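Long-range contacts in 122aa long conserved hypothetical protein (Sulfolobus tokodaii, PDB 1WOL), which is of unknown function but belongs to the HEPN domain family as an archaeal homologue built almost entirely of alpha helices and loops: residues Tyr27-Cys31 with Tyr98-Ala103; Phe75-Gln79 with Glu105-Ala110. One frame throughout, in Å; residues are numbered along the deposited sequence.

How the contacts relate
From the N terminus the chain runs through helix 4-23 and turns into helix 27-48, whose first turn supplies one side of contact 1. Helix 67-77 then brings F75-Q79 to contact 2, and a long, mostly irregular connection leads to helix 100-120, which serves both contacts. Contact 1 closes a loop of 66 residues and contact 2 one of 25. The loops cross, because the segments alternate: 27-31, 75-79, 98-103, 105-110. The contacts, about 10 Å apart between centres, meet at C31-C106, a disulfide of this protein whose SG atoms lie 2.6 Å apart here, long for a fully formed bond. Together they bind helices 27-48 and 67-77 to helix 100-120.

Contact 1 (Tyr27-Cys31 with Tyr98-Ala103); sequences YELAC and YTERDA. With TBU (tertiary-butyl alcohol), chain B.
The first turn of helix 27-48 meets the start of helix 100-120, pairing Y27 with A103 (CA to CA 5.3 Å) and E28 with Y98 (5.7 Å). Extended Y98-T99 leads into helix 100-120, which a capping box opens with T99 as N-cap: T99 N donates to D102 OD1 (2.9 Å), D102 N weakly to T99 OG1 (3.3 Å). The Y27 ring (chi1 m) is the main bump. Its hollow comprises T99 O (3.4 Å from Y27 CB), E100 CA, a CH-pi contact 3.7 Å from the ring centroid, and A103 CB (3.8 Å from Y27 CD2). Two methyls, A30 CB and A103 CB (3.9 Å), let the backbones approach. Y98 (m) answers, with E28 CB 3.6 Å above its ring centroid and, at its edge, SG of C31, disulfide partner of C106, though stretched here. Water 1 lies 2.7 Å from Y27 OH and donates weakly to E100 OE1 (3.1 Å). This joins two helix starts of the HEPN domain; without direct hydrogen bonds across, cohesion rests on aromatic faces and apolar fit, with polar links carried by water.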
loop_
_atom_site.group_PDB
_atom_site.type_symbol
_atom_site.label_atom_id
_atom_site.label_comp_id
_atom_site.label_asym_id
_atom_site.label_seq_id
_atom_site.Cartn_x
_atom_site.Cartn_y
_atom_site.Cartn_z
ATOM N N TYR A 27 12.906 -4.754 6.651
ATOM C CA TYR A 27 11.675 -3.982 7.006
ATOM C C TYR A 27 11.330 -2.859 6.096
ATOM O O TYR A 27 10.098 -2.605 5.890
ATOM C CB TYR A 27 11.814 -3.500 8.516
ATOM C CG TYR A 27 12.096 -4.645 9.430
ATOM C CD1 TYR A 27 13.164 -4.529 10.388
ATOM C CD2 TYR A 27 11.393 -5.842 9.421
ATOM C CE1 TYR A 27 13.484 -5.552 11.265
ATOM C CE2 TYR A 27 11.760 -6.915 10.258
ATOM C CZ TYR A 27 12.818 -6.733 11.205
ATOM O OH TYR A 27 13.075 -7.788 12.084
ATOM N N GLU A 28 12.320 -2.152 5.522
ATOM C CA GLU A 28 11.956 -1.141 4.584
ATOM C C GLU A 28 11.293 -1.711 3.325
ATOM O O GLU A 28 10.396 -1.120 2.720
ATOM C CB GLU A 28 13.206 -0.320 4.235
ATOM C CG GLU A 28 14.083 -0.833 2.993
ATOM C CD GLU A 28 14.737 -2.192 3.216
ATOM O OE1 GLU A 28 15.576 -2.456 2.262
ATOM O OE2 GLU A 28 14.535 -2.902 4.174
ATOM N N LEU A 29 11.752 -2.926 2.953
ATOM C CA LEU A 29 11.137 -3.627 1.815
ATOM C C LEU A 29 9.690 -4.016 2.162
ATOM O O LEU A 29 8.870 -3.919 1.291
ATOM C CB LEU A 29 12.068 -4.823 1.488
ATOM C CG LEU A 29 11.565 -5.636 0.230
ATOM C CD1 LEU A 29 11.376 -4.788 -0.987
ATOM C CD2 LEU A 29 12.535 -6.806 0.027
ATOM N N ALA A 30 9.535 -4.603 3.303
ATOM C CA ALA A 30 8.150 -4.951 3.696
ATOM C C ALA A 30 7.265 -3.694 3.633
ATOM O O ALA A 30 6.077 -3.785 3.151
ATOM C CB ALA A 30 8.201 -5.406 5.120
ATOM N N CYS A 31 7.784 -2.514 4.005
ATOM C CA CYS A 31 6.913 -1.283 3.948
ATOM C C CYS A 31 6.644 -0.848 2.565
ATOM O O CYS A 31 5.562 -0.473 2.178
ATOM C CB CYS A 31 7.617 -0.132 4.691
ATOM S SG CYS A 31 7.339 -0.361 6.516
ATOM N N TYR A 98 14.662 1.501 9.558
ATOM C CA TYR A 98 13.332 0.917 9.715
ATOM C C TYR A 98 13.344 -0.171 10.765
ATOM O O TYR A 98 14.394 -0.784 11.051
ATOM C CB TYR A 98 12.877 0.279 8.382
ATOM C CG TYR A 98 12.325 1.222 7.410
ATOM C CD1 TYR A 98 13.145 2.107 6.710
ATOM C CD2 TYR A 98 10.964 1.251 7.167
ATOM C CE1 TYR A 98 12.603 2.990 5.767
ATOM C CE2 TYR A 98 10.465 2.142 6.242
ATOM C CZ TYR A 98 11.285 2.991 5.564
ATOM O OH TYR A 98 10.769 3.796 4.616
ATOM N N THR A 99 12.178 -0.464 11.360
ATOM C CA THR A 99 12.092 -1.445 12.434
ATOM C C THR A 99 11.000 -2.426 12.197
ATOM O O THR A 99 10.178 -2.232 11.258
ATOM C CB THR A 99 11.660 -0.777 13.788
ATOM O OG1 THR A 99 10.392 -0.134 13.616
ATOM C CG2 THR A 99 12.744 0.311 14.068
ATOM N N GLU A 100 11.021 -3.444 13.008
ATOM C CA GLU A 100 10.017 -4.510 12.806
ATOM C C GLU A 100 8.564 -3.908 13.044
ATOM O O GLU A 100 7.596 -4.242 12.372
ATOM C CB GLU A 100 10.302 -5.662 13.790
ATOM C CG GLU A 100 9.404 -6.888 13.517
ATOM C CD GLU A 100 9.994 -8.141 14.220
ATOM O OE1 GLU A 100 9.573 -9.246 13.876
ATOM O OE2 GLU A 100 10.911 -7.990 15.095
ATOM N N ARG A 101 8.400 -2.972 14.009
ATOM C CA ARG A 101 7.093 -2.341 14.169
ATOM C C ARG A 101 6.623 -1.640 12.909
ATOM O O ARG A 101 5.466 -1.721 12.575
ATOM C CB ARG A 101 7.138 -1.352 15.344
ATOM C CG ARG A 101 5.870 -0.479 15.409
ATOM C CD ARG A 101 5.837 0.403 16.700
ATOM N NE ARG A 101 6.760 1.535 16.590
ATOM C CZ ARG A 101 6.543 2.622 15.926
ATOM N NH1 ARG A 101 5.429 2.860 15.233
ATOM N NH2 ARG A 101 7.491 3.551 15.895
ATOM N N ASP A 102 7.523 -0.994 12.120
ATOM C CA ASP A 102 7.110 -0.315 10.933
ATOM C C ASP A 102 6.605 -1.399 9.988
ATOM O O ASP A 102 5.608 -1.182 9.359
ATOM C CB ASP A 102 8.341 0.307 10.228
ATOM C CG ASP A 102 9.026 1.395 11.061
ATOM O OD1 ASP A 102 10.267 1.611 10.756
ATOM O OD2 ASP A 102 8.357 2.067 11.888
ATOM N N ALA A 103 7.330 -2.505 9.868
ATOM C CA ALA A 103 6.819 -3.555 8.966
ATOM C C ALA A 103 5.442 -4.030 9.351
ATOM O O ALA A 103 4.590 -4.196 8.475
ATOM C CB ALA A 103 7.840 -4.667 8.957
HETATM O O TBU B . 13.926 -1.306 -2.611
HETATM C C TBU B . 13.489 -0.239 -1.713
HETATM C C1 TBU B . 14.780 0.383 -1.204
HETATM C C2 TBU B . 12.638 -0.830 -0.538
HETATM C C3 TBU B . 12.662 0.674 -2.506
HETATM O O HOH W 1 11.676 -10.038 11.713
HETATM O O HOH W 2 10.399 1.733 2.038
#

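Contact 2 (Phe75-Gln79 with Glu105-Ala110); sequences FLDKQ and ECINCA. With TBU (tertiary-butyl alcohol), chain C.
F75, C106 and L76 bury the most surface where the end of helix 67-77 packs on the middle of helix 100-120, L76 and C106 being nearest (CA to CA 6.5 Å). The F75 side chain (chi1 t) points across, its flat ring meeting two sulfurs obliquely: C106 SG lies 4.8 Å and C109 SG 5.1 Å from the ring centroid. Polarizable sulfur suits an aromatic neighbour. C109 (chi1 m) forms a disulfide with C72; C106 (m) is paired with C31 in a stretched one. L76 (mt) lays its branched end against C106 and C109, CD2 reaching C106 O at 3.8 Å and CD1 touching C109 CB at 3.9 Å. Q79 folds back so that NE2 donates to F75 O (3.0 Å). A tert-butyl alcohol molecule has its C3 over one face of the F75 ring and its C2 3.8 Å from C109 SG. The arrangement is a helix-helix interface of the helical HEPN fold, helices 67-77 and 100-120 braced by the C72-C109 disulfide and lining the site where tert-butyl alcohol is bound in the crystal.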
loop_
_atom_site.group_PDB
_atom_site.type_symbol
_atom_site.label_atom_id
_atom_site.label_comp_id
_atom_site.label_asym_id
_atom_site.label_seq_id
_atom_site.Cartn_x
_atom_site.Cartn_y
_atom_site.Cartn_z
ATOM N N PHE A 75 -0.848 6.834 5.748
ATOM C CA PHE A 75 0.353 6.264 6.344
ATOM C C PHE A 75 1.134 5.558 5.244
ATOM O O PHE A 75 2.412 5.693 5.244
ATOM C CB PHE A 75 -0.066 5.259 7.441
ATOM C CG PHE A 75 1.041 4.510 8.072
ATOM C CD1 PHE A 75 1.953 5.116 8.914
ATOM C CD2 PHE A 75 1.228 3.126 7.789
ATOM C CE1 PHE A 75 3.036 4.376 9.441
ATOM C CE2 PHE A 75 2.318 2.424 8.343
ATOM C CZ PHE A 75 3.235 3.019 9.162
ATOM N N LEU A 76 0.505 4.737 4.402
ATOM C CA LEU A 76 1.268 3.993 3.397
ATOM C C LEU A 76 1.846 4.947 2.320
ATOM O O LEU A 76 2.895 4.636 1.719
ATOM C CB LEU A 76 0.408 2.953 2.742
ATOM C CG LEU A 76 0.215 1.735 3.696
ATOM C CD1 LEU A 76 -0.778 0.751 2.984
ATOM C CD2 LEU A 76 1.539 1.063 3.976
ATOM N N ASP A 77 1.123 6.024 2.079
ATOM C CA ASP A 77 1.562 6.982 1.027
ATOM C C ASP A 77 2.889 7.559 1.413
ATOM O O ASP A 77 3.604 8.049 0.502
ATOM C CB ASP A 77 0.590 8.099 0.914
ATOM C CG ASP A 77 -0.510 7.811 -0.064
ATOM O OD1 ASP A 77 -0.479 6.841 -0.883
ATOM O OD2 ASP A 77 -1.547 8.589 -0.062
ATOM N N LYS A 78 3.244 7.554 2.684
ATOM C CA LYS A 78 4.574 8.066 3.070
ATOM C C LYS A 78 5.730 7.074 2.713
ATOM O O LYS A 78 6.899 7.463 2.790
ATOM C CB LYS A 78 4.675 8.290 4.571
ATOM C CG LYS A 78 3.655 9.145 5.226
ATOM C CD LYS A 78 3.433 10.375 4.483
ATOM C CE LYS A 78 2.024 10.986 4.788
ATOM N NZ LYS A 78 1.031 10.731 3.639
ATOM N N GLN A 79 5.457 5.830 2.338
ATOM C CA GLN A 79 6.519 4.866 2.101
ATOM C C GLN A 79 7.072 5.144 0.653
ATOM O O GLN A 79 6.374 5.768 -0.137
ATOM C CB GLN A 79 5.983 3.442 2.315
ATOM C CG GLN A 79 5.168 3.345 3.660
ATOM C CD GLN A 79 5.831 3.805 5.011
ATOM O OE1 GLN A 79 7.018 3.643 5.189
ATOM N NE2 GLN A 79 5.001 4.365 5.982
ATOM N N GLU A 105 3.129 -2.340 11.033
ATOM C CA GLU A 105 2.084 -1.317 10.758
ATOM C C GLU A 105 1.824 -1.193 9.267
ATOM O O GLU A 105 0.671 -1.016 8.837
ATOM C CB GLU A 105 2.586 0.042 11.299
ATOM C CG GLU A 105 2.606 -0.039 12.829
ATOM C CD GLU A 105 3.044 1.312 13.487
ATOM O OE1 GLU A 105 3.378 2.261 12.769
ATOM O OE2 GLU A 105 3.001 1.258 14.755
ATOM N N CYS A 106 2.852 -1.261 8.481
ATOM C CA CYS A 106 2.653 -1.172 7.016
ATOM C C CYS A 106 1.928 -2.456 6.527
ATOM O O CYS A 106 0.946 -2.271 5.744
ATOM C CB CYS A 106 4.000 -1.201 6.288
ATOM S SG CYS A 106 4.852 0.472 6.491
ATOM N N ILE A 107 2.315 -3.673 6.899
ATOM C CA ILE A 107 1.655 -4.880 6.408
ATOM C C ILE A 107 0.174 -4.802 6.844
ATOM O O ILE A 107 -0.704 -5.129 6.039
ATOM C CB ILE A 107 2.366 -6.086 6.957
ATOM C CG1 ILE A 107 3.692 -6.262 6.122
ATOM C CG2 ILE A 107 1.482 -7.360 6.725
ATOM C CD1 ILE A 107 4.679 -7.288 6.805
ATOM N N ASN A 108 -0.005 -4.503 8.108
ATOM C CA ASN A 108 -1.434 -4.504 8.555
ATOM C C ASN A 108 -2.295 -3.468 7.957
ATOM O O ASN A 108 -3.542 -3.717 7.766
ATOM C CB ASN A 108 -1.380 -4.445 10.101
ATOM C CG ASN A 108 -0.816 -5.699 10.638
ATOM O OD1 ASN A 108 -0.708 -6.744 10.029
ATOM N ND2 ASN A 108 -0.453 -5.627 11.964
ATOM N N CYS A 109 -1.742 -2.305 7.605
ATOM C CA CYS A 109 -2.563 -1.360 6.858
ATOM C C CYS A 109 -2.844 -1.862 5.475
ATOM O O CYS A 109 -3.876 -1.602 4.894
ATOM C CB CYS A 109 -1.844 -0.001 6.706
ATOM S SG CYS A 109 -2.228 1.120 8.079
ATOM N N ALA A 110 -1.837 -2.518 4.814
ATOM C CA ALA A 110 -2.104 -3.154 3.477
ATOM C C ALA A 110 -3.205 -4.204 3.565
ATOM O O ALA A 110 -4.071 -4.206 2.691
ATOM C CB ALA A 110 -0.753 -3.778 2.894
HETATM O O TBU C . -2.220 3.644 12.817
HETATM C C TBU C . -1.291 3.767 11.727
HETATM C C1 TBU C . -0.366 4.977 12.138
HETATM C C2 TBU C . -2.064 4.105 10.480
HETATM C C3 TBU C . -0.582 2.453 11.577
#